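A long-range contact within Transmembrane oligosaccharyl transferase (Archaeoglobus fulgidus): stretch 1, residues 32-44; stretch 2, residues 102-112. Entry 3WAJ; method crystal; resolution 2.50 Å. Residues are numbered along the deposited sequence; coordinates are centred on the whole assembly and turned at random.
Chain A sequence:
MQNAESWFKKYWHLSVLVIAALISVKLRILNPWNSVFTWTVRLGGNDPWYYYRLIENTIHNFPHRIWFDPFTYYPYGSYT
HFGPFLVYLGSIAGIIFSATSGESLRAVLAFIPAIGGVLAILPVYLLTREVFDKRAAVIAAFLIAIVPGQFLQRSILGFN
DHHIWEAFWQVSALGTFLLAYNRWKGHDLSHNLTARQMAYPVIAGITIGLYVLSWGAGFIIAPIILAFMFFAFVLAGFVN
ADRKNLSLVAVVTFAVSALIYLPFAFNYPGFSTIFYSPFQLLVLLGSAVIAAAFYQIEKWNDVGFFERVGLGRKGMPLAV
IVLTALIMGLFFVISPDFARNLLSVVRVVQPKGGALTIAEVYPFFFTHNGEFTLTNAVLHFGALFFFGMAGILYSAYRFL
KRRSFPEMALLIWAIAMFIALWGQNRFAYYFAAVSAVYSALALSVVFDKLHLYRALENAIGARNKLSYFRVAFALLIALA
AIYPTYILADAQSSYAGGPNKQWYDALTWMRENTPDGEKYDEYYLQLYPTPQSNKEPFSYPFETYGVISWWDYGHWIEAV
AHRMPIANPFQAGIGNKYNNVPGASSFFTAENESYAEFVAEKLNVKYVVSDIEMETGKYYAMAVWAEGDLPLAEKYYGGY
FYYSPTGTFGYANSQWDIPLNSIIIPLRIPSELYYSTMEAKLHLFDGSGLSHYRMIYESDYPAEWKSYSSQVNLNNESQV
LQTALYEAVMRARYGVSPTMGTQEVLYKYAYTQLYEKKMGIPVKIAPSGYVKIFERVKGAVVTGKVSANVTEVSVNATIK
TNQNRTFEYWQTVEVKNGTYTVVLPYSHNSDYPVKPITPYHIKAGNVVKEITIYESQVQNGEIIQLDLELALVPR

Stretch 1, residues 32-44: PWNSVFTWTVRLG
Stretch 2 102-112: GESLRAVLAFI

Stretch 1 begins as a short helix, Trp33 to Val36. Pro32 occupies the N-cap position, and Ser35 N donates to Pro32 O at 2.9 Å. Phe37 (-98/80) leaves helical geometry; Thr38 (-117/-138), Trp39 (-58/-21) and Thr40 (-145/178) form a loop tied back by Arg42 N to Val36 O at 2.9 Å. Stretch 2 is helical through Ile112 and beyond. Stretch 1 passes from Phe111 back to Glu103, then turns, Val41 to Leu43 running broadly in the helix's own sense: CA atoms of Val41 and Glu103 lie 5.8 Å apart, those of Leu43 (-70/155) and Ala110 6.4 Å.

Val41 (-89/121, chi1 30°) points toward the helix, filling the hollow bounded by Glu103, Arg106 and Ala107: CG1 lies 3.3 Å from Glu103 O, CG2 3.6 Å from Arg106 CB. Small alanines leave room for apolar neighbours: Leu43 CD2 (m, t) lies 4.3 Å and Val36 CG1 (t) 4.1 Å from Ala110 CB, and Phe37 CE1 (m, -74°) 4.1 Å from Ala107 CB. Phe111 (m, -79°) extends this apolar contact, CE2 4.0 Å from Phe37 CZ and CZ 3.7 Å from Trp33 CZ3 (t, -83°).

Arg106 (m, t, -93°, 144°) pins the loop: NH1 donates to Val41 O at 2.8 Å and Thr40 OG1 (t) at 3.1 Å, both near the guanidinium plane.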

ATOM      1  N   PRO A  32     -12.455  -0.641 -16.151  1.00 50.26           N
ATOM      2  CA  PRO A  32     -12.826  -0.592 -14.733  1.00 49.84           C
ATOM      3  C   PRO A  32     -13.754   0.576 -14.395  1.00 49.81           C
ATOM      4  O   PRO A  32     -13.952   0.847 -13.213  1.00 51.29           O
ATOM      5  CB  PRO A  32     -11.474  -0.381 -14.046  1.00 47.86           C
ATOM      6  CG  PRO A  32     -10.748   0.531 -15.005  1.00 46.34           C
ATOM      7  CD  PRO A  32     -11.214   0.126 -16.404  1.00 48.22           C
ATOM      8  N   TRP A  33     -14.307   1.244 -15.405  1.00 46.03           N
ATOM      9  CA  TRP A  33     -15.137   2.433 -15.201  1.00 45.28           C
ATOM     10  C   TRP A  33     -16.173   2.319 -14.060  1.00 52.80           C
ATOM     11  O   TRP A  33     -16.324   3.243 -13.251  1.00 55.59           O
ATOM     12  CB  TRP A  33     -15.837   2.818 -16.514  1.00 40.78           C
ATOM     13  CG  TRP A  33     -16.652   4.046 -16.387  1.00 40.60           C
ATOM     14  CD1 TRP A  33     -17.924   4.139 -15.903  1.00 41.75           C
ATOM     15  CD2 TRP A  33     -16.257   5.377 -16.744  1.00 49.46           C
ATOM     16  NE1 TRP A  33     -18.345   5.447 -15.936  1.00 47.72           N
ATOM     17  CE2 TRP A  33     -17.343   6.228 -16.447  1.00 50.27           C
ATOM     18  CE3 TRP A  33     -15.086   5.931 -17.281  1.00 51.67           C
ATOM     19  CZ2 TRP A  33     -17.295   7.608 -16.667  1.00 54.64           C
ATOM     20  CZ3 TRP A  33     -15.039   7.294 -17.505  1.00 54.83           C
ATOM     21  CH2 TRP A  33     -16.137   8.123 -17.197  1.00 56.44           C
ATOM     22  N   ASN A  34     -16.883   1.197 -13.994  1.00 54.02           N
ATOM     23  CA  ASN A  34     -17.948   1.057 -13.001  1.00 53.62           C
ATOM     24  C   ASN A  34     -17.443   0.670 -11.610  1.00 57.29           C
ATOM     25  O   ASN A  34     -18.188   0.738 -10.633  1.00 64.94           O
ATOM     26  CB  ASN A  34     -19.058   0.105 -13.488  1.00 45.72           C
ATOM     27  CG  ASN A  34     -19.805   0.650 -14.702  1.00 52.27           C
ATOM     28  OD1 ASN A  34     -20.144   1.835 -14.762  1.00 59.23           O
ATOM     29  ND2 ASN A  34     -20.055  -0.215 -15.680  1.00 51.04           N
ATOM     30  N   SER A  35     -16.181   0.268 -11.521  1.00 49.03           N
ATOM     31  CA  SER A  35     -15.569   0.040 -10.214  1.00 55.41           C
ATOM     32  C   SER A  35     -15.103   1.359  -9.576  1.00 49.39           C
ATOM     33  O   SER A  35     -15.042   1.484  -8.355  1.00 46.72           O
ATOM     34  CB  SER A  35     -14.394  -0.935 -10.310  1.00 56.60           C
ATOM     35  OG  SER A  35     -14.741  -2.099 -11.022  1.00 63.08           O
ATOM     36  N   VAL A  36     -14.763   2.328 -10.419  1.00 45.93           N
ATOM     37  CA  VAL A  36     -14.324   3.639  -9.965  1.00 43.12           C
ATOM     38  C   VAL A  36     -15.512   4.582  -9.781  1.00 47.86           C
ATOM     39  O   VAL A  36     -15.625   5.277  -8.764  1.00 52.48           O
ATOM     40  CB  VAL A  36     -13.293   4.235 -10.939  1.00 43.43           C
ATOM     41  CG1 VAL A  36     -12.866   5.636 -10.494  1.00 40.99           C
ATOM     42  CG2 VAL A  36     -12.070   3.299 -11.073  1.00 30.04           C
ATOM     43  N   PHE A  37     -16.420   4.597 -10.747  1.00 52.40           N
ATOM     44  CA  PHE A  37     -17.607   5.434 -10.601  1.00 47.83           C
ATOM     45  C   PHE A  37     -18.823   4.646 -10.112  1.00 48.90           C
ATOM     46  O   PHE A  37     -19.688   4.265 -10.891  1.00 51.51           O
ATOM     47  CB  PHE A  37     -17.877   6.228 -11.883  1.00 40.66           C
ATOM     48  CG  PHE A  37     -16.703   7.064 -12.311  1.00 45.67           C
ATOM     49  CD1 PHE A  37     -16.382   8.237 -11.626  1.00 49.01           C
ATOM     50  CD2 PHE A  37     -15.883   6.654 -13.352  1.00 46.84           C
ATOM     51  CE1 PHE A  37     -15.272   9.003 -11.988  1.00 44.00           C
ATOM     52  CE2 PHE A  37     -14.772   7.416 -13.729  1.00 51.46           C
ATOM     53  CZ  PHE A  37     -14.468   8.591 -13.044  1.00 48.98           C
ATOM     54  N   THR A  38     -18.857   4.414  -8.800  1.00 45.19           N
ATOM     55  CA  THR A  38     -19.934   3.681  -8.145  1.00 45.37           C
ATOM     56  C   THR A  38     -20.647   4.595  -7.179  1.00 45.83           C
ATOM     57  O   THR A  38     -20.870   5.777  -7.468  1.00 48.30           O
ATOM     58  CB  THR A  38     -19.410   2.537  -7.290  1.00 47.55           C
ATOM     59  OG1 THR A  38     -18.026   2.304  -7.577  1.00 59.69           O
ATOM     60  CG2 THR A  38     -20.226   1.274  -7.500  1.00 42.96           C
ATOM     61  N   TRP A  39     -20.965   4.046  -6.008  1.00 40.43           N
ATOM     62  CA  TRP A  39     -21.703   4.772  -4.984  1.00 41.10           C
ATOM     63  C   TRP A  39     -20.977   6.055  -4.564  1.00 38.12           C
ATOM     64  O   TRP A  39     -21.598   6.962  -4.028  1.00 42.24           O
ATOM     65  CB  TRP A  39     -21.985   3.863  -3.780  1.00 41.66           C
ATOM     66  CG  TRP A  39     -20.950   2.796  -3.606  1.00 44.76           C
ATOM     67  CD1 TRP A  39     -20.991   1.520  -4.099  1.00 42.51           C
ATOM     68  CD2 TRP A  39     -19.709   2.914  -2.893  1.00 38.39           C
ATOM     69  NE1 TRP A  39     -19.853   0.836  -3.729  1.00 43.03           N
ATOM     70  CE2 TRP A  39     -19.049   1.667  -2.988  1.00 39.61           C
ATOM     71  CE3 TRP A  39     -19.094   3.952  -2.184  1.00 29.55           C
ATOM     72  CZ2 TRP A  39     -17.791   1.431  -2.405  1.00 42.06           C
ATOM     73  CZ3 TRP A  39     -17.864   3.720  -1.596  1.00 34.59           C
ATOM     74  CH2 TRP A  39     -17.213   2.471  -1.719  1.00 36.99           C
ATOM     75  N   THR A  40     -19.670   6.118  -4.815  1.00 32.54           N
ATOM     76  CA  THR A  40     -18.903   7.359  -4.702  1.00 38.82           C
ATOM     77  C   THR A  40     -17.848   7.305  -5.799  1.00 37.74           C
ATOM     78  O   THR A  40     -17.786   6.313  -6.527  1.00 38.88           O
ATOM     79  CB  THR A  40     -18.205   7.463  -3.331  1.00 38.68           C
ATOM     80  OG1 THR A  40     -17.829   8.819  -3.068  1.00 43.56           O
ATOM     81  CG2 THR A  40     -16.953   6.588  -3.304  1.00 29.91           C
ATOM     82  N   VAL A  41     -17.020   8.338  -5.949  1.00 38.16           N
ATOM     83  CA  VAL A  41     -15.883   8.163  -6.852  1.00 33.48           C
ATOM     84  C   VAL A  41     -14.754   7.613  -6.016  1.00 38.89           C
ATOM     85  O   VAL A  41     -14.320   8.208  -5.024  1.00 40.26           O
ATOM     86  CB  VAL A  41     -15.497   9.409  -7.712  1.00 50.13           C
ATOM     87  CG1 VAL A  41     -15.822  10.667  -7.012  1.00 54.24           C
ATOM     88  CG2 VAL A  41     -14.001   9.363  -8.133  1.00 37.06           C
ATOM     89  N   ARG A  42     -14.301   6.445  -6.431  1.00 40.33           N
ATOM     90  CA  ARG A  42     -13.621   5.530  -5.544  1.00 41.08           C
ATOM     91  C   ARG A  42     -12.225   5.264  -6.081  1.00 39.76           C
ATOM     92  O   ARG A  42     -12.051   4.492  -7.016  1.00 41.36           O
ATOM     93  CB  ARG A  42     -14.462   4.251  -5.472  1.00 38.41           C
ATOM     94  CG  ARG A  42     -13.840   3.090  -4.783  1.00 38.75           C
ATOM     95  CD  ARG A  42     -14.769   1.886  -4.833  1.00 36.18           C
ATOM     96  NE  ARG A  42     -14.146   0.768  -4.135  1.00 38.61           N
ATOM     97  CZ  ARG A  42     -13.681  -0.312  -4.737  1.00 48.87           C
ATOM     98  NH1 ARG A  42     -13.812  -0.434  -6.055  1.00 47.82           N
ATOM     99  NH2 ARG A  42     -13.103  -1.268  -4.020  1.00 51.14           N
ATOM    100  N   LEU A  43     -11.242   5.946  -5.493  1.00 40.88           N
ATOM    101  CA  LEU A  43      -9.837   5.805  -5.864  1.00 40.94           C
ATOM    102  C   LEU A  43      -9.365   4.433  -5.399  1.00 33.73           C
ATOM    103  O   LEU A  43      -9.922   3.876  -4.459  1.00 34.24           O
ATOM    104  CB  LEU A  43      -8.985   6.919  -5.210  1.00 44.92           C
ATOM    105  CG  LEU A  43      -9.305   8.373  -5.585  1.00 43.54           C
ATOM    106  CD1 LEU A  43      -8.474   9.375  -4.765  1.00 36.23           C
ATOM    107  CD2 LEU A  43      -9.096   8.614  -7.074  1.00 41.99           C
ATOM    108  N   GLY A  44      -8.342   3.892  -6.048  1.00 30.97           N
ATOM    109  CA  GLY A  44      -7.872   2.561  -5.719  1.00 33.46           C
ATOM    110  C   GLY A  44      -7.021   2.498  -4.465  1.00 38.20           C
ATOM    111  O   GLY A  44      -6.549   3.534  -3.963  1.00 38.74           O
ATOM    112  N   GLY A 102     -13.335  16.934  -2.750  1.00 36.53           N
ATOM    113  CA  GLY A 102     -14.399  15.940  -2.862  1.00 32.63           C
ATOM    114  C   GLY A 102     -14.407  15.081  -4.121  1.00 41.33           C
ATOM    115  O   GLY A 102     -13.342  14.804  -4.716  1.00 44.87           O
ATOM    116  N   GLU A 103     -15.612  14.662  -4.515  1.00 46.46           N
ATOM    117  CA  GLU A 103     -15.839  13.833  -5.703  1.00 51.89           C
ATOM    118  C   GLU A 103     -15.235  14.401  -6.977  1.00 47.43           C
ATOM    119  O   GLU A 103     -14.599  13.677  -7.743  1.00 46.57           O
ATOM    120  CB  GLU A 103     -17.340  13.608  -5.910  1.00 60.44           C
ATOM    121  CG  GLU A 103     -18.029  12.971  -4.722  1.00 73.07           C
ATOM    122  CD  GLU A 103     -19.284  12.202  -5.102  1.00 83.44           C
ATOM    123  OE1 GLU A 103     -19.219  11.405  -6.066  1.00 85.54           O
ATOM    124  OE2 GLU A 103     -20.325  12.387  -4.425  1.00 85.79           O
ATOM    125  N   SER A 104     -15.444  15.692  -7.213  1.00 47.61           N
ATOM    126  CA  SER A 104     -14.914  16.329  -8.419  1.00 53.49           C
ATOM    127  C   SER A 104     -13.401  16.167  -8.523  1.00 49.40           C
ATOM    128  O   SER A 104     -12.888  15.784  -9.572  1.00 51.94           O
ATOM    129  CB  SER A 104     -15.278  17.809  -8.453  1.00 57.58           C
ATOM    130  OG  SER A 104     -16.556  18.009  -7.903  1.00 68.77           O
ATOM    131  N   LEU A 105     -12.695  16.457  -7.430  1.00 45.89           N
ATOM    132  CA  LEU A 105     -11.240  16.316  -7.386  1.00 42.54           C
ATOM    133  C   LEU A 105     -10.855  14.876  -7.694  1.00 40.67           C
ATOM    134  O   LEU A 105     -10.038  14.624  -8.585  1.00 47.87           O
ATOM    135  CB  LEU A 105     -10.716  16.687  -6.003  1.00 42.43           C
ATOM    136  CG  LEU A 105      -9.328  17.313  -5.865  1.00 41.68           C
ATOM    137  CD1 LEU A 105      -8.649  16.842  -4.590  1.00 31.74           C
ATOM    138  CD2 LEU A 105      -8.440  17.073  -7.090  1.00 41.01           C
ATOM    139  N   ARG A 106     -11.460  13.943  -6.959  1.00 34.86           N
ATOM    140  CA  ARG A 106     -11.189  12.514  -7.102  1.00 35.39           C
ATOM    141  C   ARG A 106     -11.365  12.033  -8.536  1.00 38.41           C
ATOM    142  O   ARG A 106     -10.534  11.278  -9.064  1.00 40.37           O
ATOM    143  CB  ARG A 106     -12.087  11.711  -6.142  1.00 35.13           C
ATOM    144  CG  ARG A 106     -11.476  11.515  -4.746  1.00 36.71           C
ATOM    145  CD  ARG A 106     -12.368  10.670  -3.846  1.00 35.33           C
ATOM    146  NE  ARG A 106     -13.258  11.518  -3.063  1.00 44.39           N
ATOM    147  CZ  ARG A 106     -14.503  11.217  -2.743  1.00 44.34           C
ATOM    148  NH1 ARG A 106     -15.037  10.076  -3.131  1.00 50.79           N
ATOM    149  NH2 ARG A 106     -15.204  12.062  -2.030  1.00 54.31           N
ATOM    150  N   ALA A 107     -12.447  12.482  -9.166  1.00 44.00           N
ATOM    151  CA  ALA A 107     -12.732  12.138 -10.564  1.00 46.26           C
ATOM    152  C   ALA A 107     -11.568  12.541 -11.461  1.00 41.26           C
ATOM    153  O   ALA A 107     -11.011  11.705 -12.198  1.00 44.46           O
ATOM    154  CB  ALA A 107     -14.007  12.808 -11.024  1.00 43.67           C
ATOM    155  N   VAL A 108     -11.199  13.817 -11.402  1.00 35.95           N
ATOM    156  CA  VAL A 108     -10.022  14.283 -12.139  1.00 43.62           C
ATOM    157  C   VAL A 108      -8.790  13.413 -11.822  1.00 41.57           C
ATOM    158  O   VAL A 108      -8.174  12.858 -12.732  1.00 44.88           O
ATOM    159  CB  VAL A 108      -9.739  15.792 -11.897  1.00 49.89           C
ATOM    160  CG1 VAL A 108      -8.415  16.204 -12.542  1.00 49.08           C
ATOM    161  CG2 VAL A 108     -10.876  16.646 -12.450  1.00 47.45           C
ATOM    162  N   LEU A 109      -8.450  13.280 -10.540  1.00 37.84           N
ATOM    163  CA  LEU A 109      -7.288  12.487 -10.145  1.00 40.30           C
ATOM    164  C   LEU A 109      -7.367  11.060 -10.669  1.00 41.40           C
ATOM    165  O   LEU A 109      -6.345  10.480 -11.015  1.00 42.94           O
ATOM    166  CB  LEU A 109      -7.118  12.470  -8.625  1.00 36.26           C
ATOM    167  CG  LEU A 109      -6.966  13.849  -8.011  1.00 38.19           C
ATOM    168  CD1 LEU A 109      -6.643  13.726  -6.521  1.00 32.40           C
ATOM    169  CD2 LEU A 109      -5.886  14.659  -8.750  1.00 40.27           C
ATOM    170  N   ALA A 110      -8.577  10.506 -10.742  1.00 40.96           N
ATOM    171  CA  ALA A 110      -8.779   9.130 -11.230  1.00 43.07           C
ATOM    172  C   ALA A 110      -8.229   8.904 -12.635  1.00 45.29           C
ATOM    173  O   ALA A 110      -7.721   7.826 -12.945  1.00 46.21           O
ATOM    174  CB  ALA A 110     -10.261   8.743 -11.171  1.00 38.86           C
ATOM    175  N   PHE A 111      -8.347   9.916 -13.489  1.00 46.52           N
ATOM    176  CA  PHE A 111      -7.906   9.790 -14.878  1.00 45.04           C
ATOM    177  C   PHE A 111      -6.402   9.872 -15.053  1.00 47.67           C
ATOM    178  O   PHE A 111      -5.861   9.363 -16.026  1.00 49.01           O
ATOM    179  CB  PHE A 111      -8.573  10.845 -15.748  1.00 39.73           C
ATOM    180  CG  PHE A 111     -10.008  10.568 -16.003  1.00 41.30           C
ATOM    181  CD1 PHE A 111     -10.383   9.633 -16.951  1.00 42.66           C
ATOM    182  CD2 PHE A 111     -10.994  11.220 -15.274  1.00 46.22           C
ATOM    183  CE1 PHE A 111     -11.728   9.364 -17.179  1.00 47.05           C
ATOM    184  CE2 PHE A 111     -12.345  10.958 -15.497  1.00 42.88           C
ATOM    185  CZ  PHE A 111     -12.711  10.031 -16.446  1.00 42.75           C
ATOM    186  N   ILE A 112      -5.733  10.523 -14.110  1.00 44.30           N
ATOM    187  CA  ILE A 112      -4.305  10.781 -14.226  1.00 38.97           C
ATOM    188  C   ILE A 112      -3.414   9.542 -14.453  1.00 45.19           C
ATOM    189  O   ILE A 112      -2.530   9.578 -15.312  1.00 49.28           O
ATOM    190  CB  ILE A 112      -3.806  11.655 -13.053  1.00 39.40           C
ATOM    191  CG1 ILE A 112      -4.334  13.074 -13.251  1.00 40.08           C
ATOM    192  CG2 ILE A 112      -2.260  11.646 -12.945  1.00 33.05           C
ATOM    193  CD1 ILE A 112      -4.074  14.014 -12.092  1.00 44.07           C
TER